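Local coordinates for putative uncharacterized protein (PDB 3R4V), which is of unknown function but belongs to the phage tubulin-like proteins and is modelled with guanosine-5'-diphosphate in its nucleotide pocket, at residues S231-P236 against R248-M253; L211-T216 against D263-V268; V175-N180 against V255-V260. One frame throughout, in Å; residues are numbered along the deposited sequence. Where two conformers were deposited one is given.

Interaction 1 (S231-P236 against R248-M253); sequences SLYLDP and RKVGIM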
loop_
_atom_site.group_PDB
_atom_site.type_symbol
_atom_site.label_atom_id
_atom_site.label_comp_id
_atom_site.label_asym_id
_atom_site.label_seq_id
_atom_site.Cartn_x
_atom_site.Cartn_y
_atom_site.Cartn_z
ATOM N N SER A 231 14.817 9.499 11.433
ATOM C CA SER A 231 14.341 10.838 11.786
ATOM C C SER A 231 15.005 11.915 10.934
ATOM O O SER A 231 16.215 11.882 10.727
ATOM C CB SER A 231 14.601 11.130 13.270
ATOM O OG SER A 231 13.824 10.267 14.091
ATOM N N LEU A 232 14.203 12.855 10.428
ATOM C CA LEU A 232 14.731 14.025 9.735
ATOM C C LEU A 232 14.509 15.270 10.580
ATOM O O LEU A 232 13.425 15.470 11.119
ATOM C CB LEU A 232 14.049 14.207 8.382
ATOM C CG LEU A 232 14.265 13.073 7.369
ATOM C CD1 LEU A 232 13.522 13.367 6.077
ATOM C CD2 LEU A 232 15.757 12.875 7.109
ATOM N N TYR A 233 15.533 16.111 10.689
ATOM C CA TYR A 233 15.416 17.348 11.449
ATOM C C TYR A 233 15.895 18.531 10.623
ATOM O O TYR A 233 16.947 18.465 9.992
ATOM C CB TYR A 233 16.262 17.289 12.723
ATOM C CG TYR A 233 15.809 16.310 13.789
ATOM C CD1 TYR A 233 14.822 16.657 14.701
ATOM C CD2 TYR A 233 16.390 15.055 13.900
ATOM C CE1 TYR A 233 14.418 15.780 15.691
ATOM C CE2 TYR A 233 15.998 14.165 14.891
ATOM C CZ TYR A 233 15.007 14.536 15.781
ATOM O OH TYR A 233 14.600 13.667 16.766
ATOM N N LEU A 234 15.139 19.622 10.650
ATOM C CA LEU A 234 15.580 20.872 10.036
ATOM C C LEU A 234 16.476 21.644 11.002
ATOM O O LEU A 234 17.481 22.228 10.602
ATOM C CB LEU A 234 14.379 21.726 9.632
ATOM C CG LEU A 234 14.671 23.072 8.966
ATOM C CD1 LEU A 234 15.610 22.901 7.786
ATOM C CD2 LEU A 234 13.371 23.719 8.519
ATOM N N ASP A 235 16.098 21.636 12.277
ATOM C CA ASP A 235 16.881 22.271 13.330
ATOM C C ASP A 235 17.671 21.177 14.026
ATOM O O ASP A 235 17.109 20.410 14.809
ATOM C CB ASP A 235 15.945 22.964 14.327
ATOM C CG ASP A 235 16.688 23.763 15.388
ATOM O OD1 ASP A 235 17.913 23.570 15.561
ATOM O OD2 ASP A 235 16.033 24.582 16.065
ATOM N N PRO A 236 18.981 21.090 13.741
ATOM C CA PRO A 236 19.773 19.998 14.322
ATOM C C PRO A 236 19.880 20.097 15.842
ATOM O O PRO A 236 20.296 19.132 16.487
ATOM C CB PRO A 236 21.149 20.168 13.665
ATOM C CG PRO A 236 21.190 21.599 13.221
ATOM C CD PRO A 236 19.780 21.944 12.844
ATOM N N ARG A 248 18.360 2.823 14.239
ATOM C CA ARG A 248 18.015 4.238 14.312
ATOM C C ARG A 248 18.986 5.055 13.461
ATOM O O ARG A 248 20.196 4.840 13.556
ATOM C CB ARG A 248 18.103 4.684 15.775
ATOM C CG ARG A 248 18.252 6.176 15.997
ATOM C CD ARG A 248 18.987 6.471 17.308
ATOM N NE ARG A 248 18.428 5.758 18.455
ATOM C CZ ARG A 248 17.349 6.151 19.127
ATOM N NH1 ARG A 248 16.705 7.249 18.760
ATOM N NH2 ARG A 248 16.911 5.444 20.161
ATOM N N LYS A 249 18.471 5.987 12.662
ATOM C CA LYS A 249 19.312 6.906 11.887
ATOM C C LYS A 249 18.687 8.292 11.817
ATOM O O LYS A 249 17.468 8.440 11.865
ATOM C CB LYS A 249 19.544 6.393 10.462
ATOM C CG LYS A 249 20.727 5.465 10.314
ATOM C CD LYS A 249 22.044 6.221 10.342
ATOM C CE LYS A 249 23.197 5.268 10.624
ATOM N NZ LYS A 249 23.064 3.997 9.848
ATOM N N VAL A 250 19.534 9.301 11.680
ATOM C CA VAL A 250 19.071 10.682 11.587
ATOM C C VAL A 250 19.646 11.391 10.360
ATOM O O VAL A 250 20.811 11.206 10.012
ATOM C CB VAL A 250 19.428 11.471 12.862
ATOM C CG1 VAL A 250 19.102 12.964 12.696
ATOM C CG2 VAL A 250 18.697 10.891 14.057
ATOM N N GLY A 251 18.814 12.190 9.697
ATOM C CA GLY A 251 19.269 13.047 8.615
ATOM C C GLY A 251 18.957 14.507 8.900
ATOM O O GLY A 251 17.953 14.822 9.543
ATOM N N ILE A 252 19.814 15.409 8.429
ATOM C CA ILE A 252 19.583 16.838 8.629
ATOM C C ILE A 252 19.095 17.478 7.345
ATOM O O ILE A 252 19.788 17.452 6.329
ATOM C CB ILE A 252 20.846 17.560 9.122
ATOM C CG1 ILE A 252 21.347 16.881 10.396
ATOM C CG2 ILE A 252 20.568 19.045 9.343
ATOM C CD1 ILE A 252 20.255 16.614 11.400
ATOM N N MET A 253 17.885 18.027 7.388
ATOM C CA MET A 253 17.281 18.646 6.217
ATOM C C MET A 253 17.824 20.048 6.003
ATOM O O MET A 253 18.320 20.690 6.934
ATOM C CB MET A 253 15.757 18.685 6.343
ATOM C CG MET A 253 15.121 17.322 6.455
ATOM S SD MET A 253 13.327 17.420 6.500
ATOM C CE MET A 253 13.086 17.931 8.205
HETATM O O HOH W 1 19.311 22.385 8.836
#
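In Met253, CG lies anti to the carbonyl carbon, beside the backbone N. The chain bends about its CG-SD bond (chi3 -78°), which brings CE to 3.6 Å from Leu234 N. SD itself rests 3.8 Å from Leu232 CB, and the two side chains cross at about a right angle. In Val250 it is CG1 that stands anti to the backbone N (chi1 173°); it comes in at the edge of the Tyr233 ring, in the ring plane, 3.6 Å from CD2.

The backbones run parallel, with Ser231 level with Val250, Leu232 with Gly251 and Tyr233 with Ile252. Ser231 spends both its N and its O on the other strand, on Lys249 O and Gly251 N, the latter bond being 2.8 Å long. Tyr233 repeats the pattern two residues on, taking Gly251 O and Met253 N. In the last of these bonds Met253 N sits above the Tyr233 carbonyl plane, 39° out of it, just where the strands end. A water then donates to Met253 O and lies close to Leu234 O, though that second distance is doubtfully short. At Gly251, which has no side chain, Leu232 CD2 lies 3.8 Å from CA.

Strand 247-252 is the outermost one at this end of the sheet. Strand 228-233 has 264-270 on the side away from 247-252, with a backbone bond between Leu232 and Ile265. Ser231 and Tyr233 share one face, while Leu232 and Met253 pack against Leu178 and Leu177 of helix 161-178.

Interaction 2 (L211-T216 against D263-V268); sequences LHIETT and DQIHFV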
loop_
_atom_site.group_PDB
_atom_site.type_symbol
_atom_site.label_atom_id
_atom_site.label_comp_id
_atom_site.label_asym_id
_atom_site.label_seq_id
_atom_site.Cartn_x
_atom_site.Cartn_y
_atom_site.Cartn_z
ATOM N N LEU A 211 4.543 1.172 8.501
ATOM C CA LEU A 211 5.302 2.405 8.473
ATOM C C LEU A 211 4.438 3.474 9.111
ATOM O O LEU A 211 3.287 3.669 8.719
ATOM C CB LEU A 211 5.581 2.793 7.028
ATOM C CG LEU A 211 6.183 4.180 6.782
ATOM C CD1 LEU A 211 7.491 4.349 7.559
ATOM C CD2 LEU A 211 6.384 4.465 5.322
ATOM N N HIS A 212 5.003 4.175 10.083
ATOM C CA HIS A 212 4.298 5.281 10.738
ATOM C C HIS A 212 5.074 6.533 10.429
ATOM O O HIS A 212 6.291 6.563 10.601
ATOM C CB HIS A 212 4.259 5.076 12.252
ATOM C CG HIS A 212 3.612 3.796 12.669
ATOM N ND1 HIS A 212 2.287 3.717 13.030
ATOM C CD2 HIS A 212 4.110 2.541 12.777
ATOM C CE1 HIS A 212 1.996 2.469 13.354
ATOM N NE2 HIS A 212 3.084 1.733 13.200
ATOM N N ILE A 213 4.376 7.567 9.968
ATOM C CA ILE A 213 5.045 8.797 9.557
ATOM C C ILE A 213 4.547 9.927 10.446
ATOM O O ILE A 213 3.398 10.355 10.333
ATOM C CB ILE A 213 4.777 9.124 8.059
ATOM C CG1 ILE A 213 5.254 7.974 7.154
ATOM C CG2 ILE A 213 5.459 10.441 7.680
ATOM C CD1 ILE A 213 4.745 8.075 5.719
ATOM N N GLU A 214 5.406 10.400 11.350
ATOM C CA GLU A 214 4.960 11.310 12.393
ATOM C C GLU A 214 5.771 12.584 12.326
ATOM O O GLU A 214 6.922 12.565 11.891
ATOM C CB GLU A 214 5.155 10.672 13.773
ATOM C CG GLU A 214 4.567 9.279 13.894
ATOM C CD GLU A 214 3.073 9.261 13.730
ATOM O OE1 GLU A 214 2.436 10.325 13.915
ATOM O OE2 GLU A 214 2.534 8.183 13.396
ATOM N N THR A 215 5.176 13.687 12.768
ATOM C CA THR A 215 5.866 14.965 12.724
ATOM C C THR A 215 6.205 15.531 14.096
ATOM O O THR A 215 6.588 16.698 14.208
ATOM C CB THR A 215 5.054 16.002 11.944
ATOM O OG1 THR A 215 3.749 16.103 12.526
ATOM C CG2 THR A 215 4.934 15.592 10.497
ATOM N N THR A 216 6.072 14.712 15.139
ATOM C CA THR A 216 6.524 15.100 16.480
ATOM C C THR A 216 7.293 13.963 17.139
ATOM O O THR A 216 7.134 12.795 16.777
ATOM C CB THR A 216 5.370 15.436 17.438
ATOM O OG1 THR A 216 4.535 14.281 17.589
ATOM C CG2 THR A 216 4.546 16.620 16.926
ATOM N N ASP A 263 9.281 20.678 10.201
ATOM C CA ASP A 263 10.530 20.872 10.926
ATOM C C ASP A 263 11.197 19.556 11.347
ATOM O O ASP A 263 12.417 19.479 11.481
ATOM C CB ASP A 263 10.285 21.759 12.149
ATOM C CG ASP A 263 11.568 22.165 12.843
ATOM O OD1 ASP A 263 12.235 23.108 12.363
ATOM O OD2 ASP A 263 11.904 21.547 13.878
ATOM N N GLN A 264 10.395 18.526 11.578
ATOM C CA GLN A 264 10.943 17.201 11.842
ATOM C C GLN A 264 9.944 16.149 11.402
ATOM O O GLN A 264 8.728 16.355 11.502
ATOM C CB GLN A 264 11.326 17.023 13.313
ATOM C CG GLN A 264 10.163 17.006 14.278
ATOM C CD GLN A 264 10.625 17.012 15.726
ATOM O OE1 GLN A 264 11.122 18.026 16.228
ATOM N NE2 GLN A 264 10.479 15.883 16.398
ATOM N N ILE A 265 10.459 15.042 10.872
ATOM C CA ILE A 265 9.620 13.953 10.374
ATOM C C ILE A 265 10.277 12.655 10.817
ATOM O O ILE A 265 11.483 12.492 10.640
ATOM C CB ILE A 265 9.488 13.955 8.823
ATOM C CG1 ILE A 265 9.190 15.362 8.295
ATOM C CG2 ILE A 265 8.403 12.960 8.361
ATOM C CD1 ILE A 265 9.289 15.495 6.791
ATOM N N HIS A 266 9.495 11.755 11.410
ATOM C CA HIS A 266 9.995 10.463 11.882
ATOM C C HIS A 266 9.290 9.350 11.155
ATOM O O HIS A 266 8.063 9.322 11.103
ATOM C CB HIS A 266 9.755 10.318 13.385
ATOM C CG HIS A 266 10.264 11.483 14.181
ATOM N ND1 HIS A 266 11.580 11.599 14.574
ATOM C CD2 HIS A 266 9.640 12.597 14.629
ATOM C CE1 HIS A 266 11.743 12.728 15.237
ATOM N NE2 HIS A 266 10.582 13.357 15.281
ATOM N N PHE A 267 10.072 8.425 10.609
ATOM C CA PHE A 267 9.531 7.304 9.849
ATOM C C PHE A 267 9.821 6.063 10.672
ATOM O O PHE A 267 10.969 5.607 10.735
ATOM C CB PHE A 267 10.237 7.238 8.497
ATOM C CG PHE A 267 10.103 8.501 7.673
ATOM C CD1 PHE A 267 10.945 9.585 7.892
ATOM C CD2 PHE A 267 9.136 8.607 6.695
ATOM C CE1 PHE A 267 10.823 10.743 7.135
ATOM C CE2 PHE A 267 9.005 9.762 5.934
ATOM C CZ PHE A 267 9.844 10.834 6.156
ATOM N N VAL A 268 8.804 5.551 11.346
ATOM C CA VAL A 268 9.013 4.480 12.313
ATOM C C VAL A 268 8.366 3.205 11.819
ATOM O O VAL A 268 7.198 3.203 11.450
ATOM C CB VAL A 268 8.409 4.841 13.663
ATOM C CG1 VAL A 268 8.865 3.832 14.733
ATOM C CG2 VAL A 268 8.807 6.272 14.051
HETATM O O HOH W 2 7.332 18.956 12.683
#
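His212 with Val268 and Glu214 with His266 make two hydrogen-bonded antiparallel pairs, with Ile213 and Phe267 the non-hydrogen-bonded pair between them. The short strand axes approach to 4.7 Å and run at 168° to each other. Each hydrogen-bonded pair exchanges N-H and C=O in both directions, and the bond from His266 N to Glu214 O is 2.7 Å long. Past Glu214 the regular pairing stops. There a water accepts a long bond from Gln264 N and donates to Thr215 O at 2.8 Å, bridging the parting chains.

Here the parallel part of the tubulin-like sheet meets its first antiparallel neighbour. Strand 208-214 continues the parallel run beside 148-154, where Leu211 bonds to Val150, and 264-270 is laid antiparallel to it.

On one face Ile213 and Ile265 lie side by side, pointing the same way, with their CG2 atoms 3.9 Å apart. Ile213 CG1 also meets Phe267 CD2 at 4.0 Å. Helix 161-178 covers this face, Leu177 touching Ile265 and Leu178 touching Phe267.

The face of His212, Glu214 and His266 is largely polar, with Val268 among them. Gln264 has CG between its backbone N and carbonyl carbon (chi1 67°), and from there the chain extends until NE2 donates to His266 NE2 at 2.8 Å. The amide nitrogen lies in the imidazole plane, though the bond is bent, 140° at the hydrogen. The ring's ND1 is held by Ser231 OG, so both nitrogens are engaged and the rotation of the ring is fixed. Its CD2 comes 3.3 Å from Thr216 O, just before helix 217-221, which Thr216 N-caps. Further along, the His212 ring puts its CD2 edge 3.4 Å from Val268 O, and its NE2 bonds to Asn270 OD1.

Interaction 3 (V175-N180 against V255-V260); sequences VVLLVN and VDDLDV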
loop_
_atom_site.group_PDB
_atom_site.type_symbol
_atom_site.label_atom_id
_atom_site.label_comp_id
_atom_site.label_asym_id
_atom_site.label_seq_id
_atom_site.Cartn_x
_atom_site.Cartn_y
_atom_site.Cartn_z
ATOM N N VAL A 175 7.800 10.706 2.003
ATOM C CA VAL A 175 8.745 9.641 1.679
ATOM C C VAL A 175 9.622 10.054 0.494
ATOM O O VAL A 175 10.813 9.749 0.465
ATOM C CB VAL A 175 8.038 8.278 1.376
ATOM C CG1 VAL A 175 9.083 7.226 1.004
ATOM C CG2 VAL A 175 7.262 7.840 2.591
ATOM N N VAL A 176 9.035 10.741 -0.486
ATOM C CA VAL A 176 9.814 11.231 -1.626
ATOM C C VAL A 176 10.882 12.183 -1.118
ATOM O O VAL A 176 12.021 12.151 -1.572
ATOM C CB VAL A 176 8.930 11.907 -2.696
ATOM C CG1 VAL A 176 9.788 12.638 -3.723
ATOM C CG2 VAL A 176 8.055 10.847 -3.385
ATOM N N LEU A 177 10.509 12.994 -0.135
ATOM C CA LEU A 177 11.454 13.924 0.494
ATOM C C LEU A 177 12.551 13.149 1.223
ATOM O O LEU A 177 13.748 13.407 1.040
ATOM C CB LEU A 177 10.713 14.829 1.473
ATOM C CG LEU A 177 11.574 15.637 2.436
ATOM C CD1 LEU A 177 12.342 16.690 1.658
ATOM C CD2 LEU A 177 10.701 16.268 3.518
ATOM N N LEU A 178 12.133 12.194 2.049
ATOM C CA LEU A 178 13.062 11.347 2.793
ATOM C C LEU A 178 14.169 10.794 1.905
ATOM O O LEU A 178 15.346 10.834 2.286
ATOM C CB LEU A 178 12.313 10.190 3.470
ATOM C CG LEU A 178 13.177 9.106 4.135
ATOM C CD1 LEU A 178 13.979 9.711 5.287
ATOM C CD2 LEU A 178 12.329 7.917 4.632
ATOM N N VAL A 179 13.796 10.261 0.738
ATOM C CA VAL A 179 14.742 9.551 -0.127
ATOM C C VAL A 179 15.334 10.431 -1.246
ATOM O O VAL A 179 15.882 9.922 -2.221
ATOM C CB VAL A 179 14.118 8.231 -0.681
ATOM C CG1 VAL A 179 13.574 7.402 0.482
ATOM C CG2 VAL A 179 12.986 8.541 -1.647
ATOM N N ASN A 180 15.250 11.751 -1.083
ATOM C CA ASN A 180 15.777 12.672 -2.099
ATOM C C ASN A 180 17.311 12.860 -2.094
ATOM O O ASN A 180 17.855 13.589 -2.923
ATOM C CB ASN A 180 15.043 14.023 -2.058
ATOM C CG ASN A 180 15.619 15.001 -1.013
ATOM O OD1 ASN A 180 16.562 14.691 -0.281
ATOM N ND2 ASN A 180 15.044 16.199 -0.962
ATOM N N VAL A 255 17.366 24.020 4.887
ATOM C CA VAL A 255 16.350 25.072 4.877
ATOM C C VAL A 255 16.075 25.641 3.486
ATOM O O VAL A 255 15.046 26.280 3.267
ATOM C CB VAL A 255 16.688 26.221 5.871
ATOM C CG1 VAL A 255 18.021 26.894 5.516
ATOM C CG2 VAL A 255 15.558 27.244 5.912
ATOM N N ASP A 256 16.991 25.410 2.549
ATOM C CA ASP A 256 16.795 25.845 1.169
ATOM C C ASP A 256 16.211 24.729 0.299
ATOM O O ASP A 256 16.035 24.906 -0.905
ATOM C CB ASP A 256 18.103 26.357 0.563
ATOM C CG ASP A 256 19.180 25.292 0.511
ATOM O OD1 ASP A 256 19.300 24.508 1.476
ATOM O OD2 ASP A 256 19.912 25.242 -0.501
ATOM N N ASP A 257 15.938 23.582 0.915
ATOM C CA ASP A 257 15.235 22.481 0.256
ATOM C C ASP A 257 13.756 22.856 0.226
ATOM O O ASP A 257 13.075 22.830 1.251
ATOM C CB ASP A 257 15.454 21.170 1.038
ATOM C CG ASP A 257 15.016 19.920 0.268
ATOM O OD1 ASP A 257 14.121 20.017 -0.595
ATOM O OD2 ASP A 257 15.560 18.822 0.553
ATOM N N LEU A 258 13.266 23.237 -0.947
ATOM C CA LEU A 258 11.891 23.707 -1.082
ATOM C C LEU A 258 10.850 22.629 -0.771
ATOM O O LEU A 258 9.683 22.936 -0.523
ATOM C CB LEU A 258 11.662 24.269 -2.484
ATOM C CG LEU A 258 12.449 25.533 -2.827
ATOM C CD1 LEU A 258 12.442 25.772 -4.327
ATOM C CD2 LEU A 258 11.880 26.727 -2.072
ATOM N N ASP A 259 11.269 21.368 -0.793
ATOM C CA ASP A 259 10.357 20.269 -0.492
ATOM C C ASP A 259 10.198 20.032 1.013
ATOM O O ASP A 259 9.379 19.224 1.439
ATOM C CB ASP A 259 10.812 18.981 -1.183
ATOM C CG ASP A 259 10.673 19.052 -2.694
ATOM O OD1 ASP A 259 9.934 19.932 -3.187
ATOM O OD2 ASP A 259 11.298 18.223 -3.387
ATOM N N VAL A 260 10.982 20.739 1.816
ATOM C CA VAL A 260 10.911 20.567 3.262
ATOM C C VAL A 260 9.645 21.208 3.822
ATOM O O VAL A 260 9.534 22.429 3.916
ATOM C CB VAL A 260 12.172 21.103 3.962
ATOM C CG1 VAL A 260 11.987 21.115 5.470
ATOM C CG2 VAL A 260 13.369 20.250 3.573
#
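An Asx turn at Asp257, overlapping a type I beta turn from Asp257 to Val260, presents this loop to the C-terminal end of helix 161-178. Asp257 OD1 accepts from Asp259 N at 3.2 Å, met on its anti side, while Val260 N closes the beta turn on Asp257 O. That leaves OD2 to face the helix end. Asn180 reaches it tip to tip: ND2 donates at 3.1 Å to the syn lone pair of OD2. Amide and carboxylate are nearly coplanar, 10° apart.

Beside this polar link is Leu177, its CG anti to the backbone N (chi1 167°). It slides past Asp259 in the opposite direction, with CD2 3.8 Å from Asp259 O and CD1 4.0 Å from Asp259 CB. Val260 CG2 touches the same CD1 at 4.2 Å.

Asn182 adds a second grip on each partner, its ND2 bonding to Asp257 OD2 and its backbone N to Asn180 OD1. With its oxygen accepting and its nitrogen donating, the Asn180 amide has its orientation fixed. The Asp257 carboxylate, held by two side-chain amides and a backbone N-H, is thus met by neutral donors, which would be expected to favour its charged form.

How the interactions relate
All three contacts crowd the same side of the chain's centre, 10 to 13 Å apart by their centres. Interactions 1 and 2 belong to one sheet and are joined directly, since strands 228-233 and 264-270 are neighbours in it; Tyr233 OH lies 3.4 Å from His266 CE1. Interaction 3 brings in helix 161-178, whose Leu177 and Leu178 pack on both strand pairs, with Leu177 CD2 3.6 Å from Ile265 CD1. Along the chain the helix end comes first, then 211-216, 231-236, 248-253, 255-260 and 263-268. Interactions 2 and 3 therefore interleave, and both enclose interaction 1. Together they tie the C-terminal strands of this tubulin-like protein to one another and to that helix.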